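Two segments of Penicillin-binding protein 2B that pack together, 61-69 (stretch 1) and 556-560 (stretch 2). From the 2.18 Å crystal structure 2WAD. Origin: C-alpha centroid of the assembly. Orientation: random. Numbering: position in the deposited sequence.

Stretch 1 61-69: GEIYDASGK
Stretch 2 (556-560) KGGLG

Residues 61-69 and 556-560 of one chain meet in a small contact that buries 185 Å², both sides summed. Any two residues that touch are at least 491 positions apart in sequence. The contact is centred on the Tyr64 ring and the Leu559 side chain. No clear direct hydrogen bond crosses it, but one water bridges the two stretches.

Gly61 (phi/psi -63/167) is buried and makes no contact with stretch 2. The backbone runs extended from here to Tyr64.

Glu62 (-121/174) directs its CA-to-CB bond toward stretch 2. Its chi1 is m (-79°), chi2 is t (157°) and chi3 is 159°. OE2 of Glu62 stops 4.1 Å from Gly557 O, and water 1 mediates between these two acceptors. The water donates to Glu62 OE2 at 3.0 Å and to Gly557 O at 2.7 Å. It accepts from Tyr64 OH at 3.0 Å. A carboxylate suits this place because it can receive one of the water's protons.

Ile63 (-121/129) begins the short strand 63-64. It is buried, with chi1 and chi2 both m (-41°, -82°), and its side chain lies out of reach of stretch 2.

The CA-to-CB bond of Tyr64 (-126/148) points toward stretch 2, with chi1 m (-64°) and chi2 -91°. Stretch 2 covers 66 Å² of it. Leu559 lies over one face of the ring: its CG is 3.8 Å from the centroid of the Tyr64 ring, 15° off the ring normal, a CH-pi contact. The closest side-chain pair is Tyr64 CD2 to Leu559 CG, 3.7 Å. The hydroxyl reaches the backbone beyond, with Tyr64 OH 3.6 Å from Gly558 CA and 3.3 Å from Leu559 N. Tyrosine thus offers an apolar face to leucine and a polar tip to the water.

Asp65 (-82/178; chi1 91°, chi2 157°) starts a type I turn ending at Gly68. Its OD2 accepts from Ser67 N at 2.9 Å and from Lys69 N at 3.0 Å; the bond from Gly68 N to Asp65 OD2, 3.0 Å, is weak. Gly68 N also donates to Asp65 O at 2.9 Å, and Asp65 N to Lys69 O at 2.9 Å. Ala66 (-63/-19) and Ser67 (-102/-2, chi1 p) fill the turn without touching stretch 2.

Gly68 (104/5) has its CA 7.2 Å from that of Leu559, the nearest CA pair. Gly68 CA is 4.3 Å from Leu559 CD1. Its backbone angles call for glycine, since a CB would jam against the preceding carbonyl. Lys69 (-73/136) is exposed, and its CA-to-CB bond points away.

In stretch 2, exposed Lys556 (-77/-14; chi t, t, p, p) makes no contact. Gly557 (102/2) again has angles that call for glycine. At Gly558 (-91/-172) a CB would be crowded by Lys556 NZ. Leu559 (-53/119) begins a strand that continues through Gly560 (-103/-129). Its chi1 (-140°) and chi2 (-144°) lie between wells, and stretch 1 covers 68 Å² of it.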

# COMPACT_ATOMS: atom_id res chain seq x y z
N GLY A 61 -3.88 -11.56 14.32
CA GLY A 61 -2.77 -12.27 13.71
C GLY A 61 -1.61 -11.31 13.47
O GLY A 61 -1.76 -10.09 13.57
N GLU A 62 -0.43 -11.86 13.17
CA GLU A 62 0.76 -11.04 13.04
C GLU A 62 1.40 -11.13 11.66
O GLU A 62 0.98 -11.95 10.84
CB GLU A 62 1.76 -11.38 14.15
CG GLU A 62 1.42 -10.74 15.49
CD GLU A 62 2.01 -11.48 16.67
OE1 GLU A 62 2.17 -10.88 17.77
OE2 GLU A 62 2.32 -12.68 16.53
N ILE A 63 2.42 -10.30 11.44
CA ILE A 63 3.02 -10.09 10.13
C ILE A 63 4.51 -10.45 10.18
O ILE A 63 5.24 -9.94 11.01
CB ILE A 63 2.94 -8.60 9.71
CG1 ILE A 63 1.59 -7.97 10.07
CG2 ILE A 63 3.33 -8.42 8.26
CD1 ILE A 63 0.48 -8.24 9.10
N TYR A 64 4.94 -11.29 9.24
CA TYR A 64 6.29 -11.82 9.22
C TYR A 64 6.95 -11.56 7.89
O TYR A 64 6.28 -11.52 6.84
CB TYR A 64 6.27 -13.32 9.51
CG TYR A 64 5.77 -13.65 10.90
CD1 TYR A 64 6.66 -13.77 11.97
CD2 TYR A 64 4.41 -13.85 11.15
CE1 TYR A 64 6.22 -14.08 13.26
CE2 TYR A 64 3.96 -14.16 12.42
CZ TYR A 64 4.87 -14.27 13.47
OH TYR A 64 4.44 -14.58 14.75
N ASP A 65 8.26 -11.37 7.91
CA ASP A 65 8.99 -11.25 6.66
C ASP A 65 9.25 -12.66 6.14
O ASP A 65 8.90 -13.64 6.80
CB ASP A 65 10.27 -10.40 6.82
CG ASP A 65 11.51 -11.21 7.18
OD1 ASP A 65 12.63 -10.73 6.90
OD2 ASP A 65 11.40 -12.32 7.74
N ALA A 66 9.87 -12.74 4.97
CA ALA A 66 10.07 -13.99 4.24
C ALA A 66 10.94 -15.04 4.96
O ALA A 66 10.88 -16.22 4.62
CB ALA A 66 10.64 -13.71 2.85
N SER A 67 11.74 -14.61 5.93
CA SER A 67 12.53 -15.54 6.72
C SER A 67 11.93 -15.81 8.11
O SER A 67 12.45 -16.62 8.89
CB SER A 67 13.98 -15.05 6.84
OG SER A 67 14.08 -14.01 7.81
N GLY A 68 10.83 -15.15 8.42
CA GLY A 68 10.11 -15.51 9.64
C GLY A 68 10.33 -14.52 10.75
O GLY A 68 9.86 -14.73 11.86
N LYS A 69 11.04 -13.42 10.48
CA LYS A 69 11.17 -12.37 11.48
C LYS A 69 9.85 -11.60 11.63
O LYS A 69 9.21 -11.27 10.62
CB LYS A 69 12.31 -11.41 11.11
CG LYS A 69 13.58 -12.09 10.63
CD LYS A 69 14.59 -12.31 11.75
CE LYS A 69 15.97 -12.68 11.19
NZ LYS A 69 16.77 -13.48 12.18
N LYS A 556 2.90 -21.85 20.75
CA LYS A 556 3.29 -20.65 21.49
C LYS A 556 2.60 -19.38 20.98
O LYS A 556 2.63 -18.34 21.64
CB LYS A 556 4.81 -20.53 21.42
CG LYS A 556 5.44 -19.39 22.22
CD LYS A 556 6.96 -19.35 22.03
CE LYS A 556 7.37 -19.43 20.56
NZ LYS A 556 7.06 -18.23 19.73
N GLY A 557 1.99 -19.45 19.80
CA GLY A 557 1.34 -18.29 19.19
C GLY A 557 2.11 -17.60 18.08
O GLY A 557 1.64 -16.60 17.54
N GLY A 558 3.28 -18.13 17.73
CA GLY A 558 4.08 -17.57 16.64
C GLY A 558 3.78 -18.17 15.27
O GLY A 558 2.83 -18.94 15.12
N LEU A 559 4.58 -17.83 14.27
CA LEU A 559 4.36 -18.29 12.90
C LEU A 559 4.23 -19.81 12.92
O LEU A 559 5.17 -20.49 13.31
CB LEU A 559 5.55 -17.91 12.01
CG LEU A 559 5.38 -17.40 10.57
CD1 LEU A 559 6.51 -17.92 9.66
CD2 LEU A 559 3.99 -17.62 9.97
N GLY A 560 3.08 -20.33 12.51
CA GLY A 560 2.85 -21.76 12.52
C GLY A 560 2.97 -22.35 11.13
O GLY A 560 3.94 -22.09 10.42
O HOH W 1 1.58 -15.23 15.22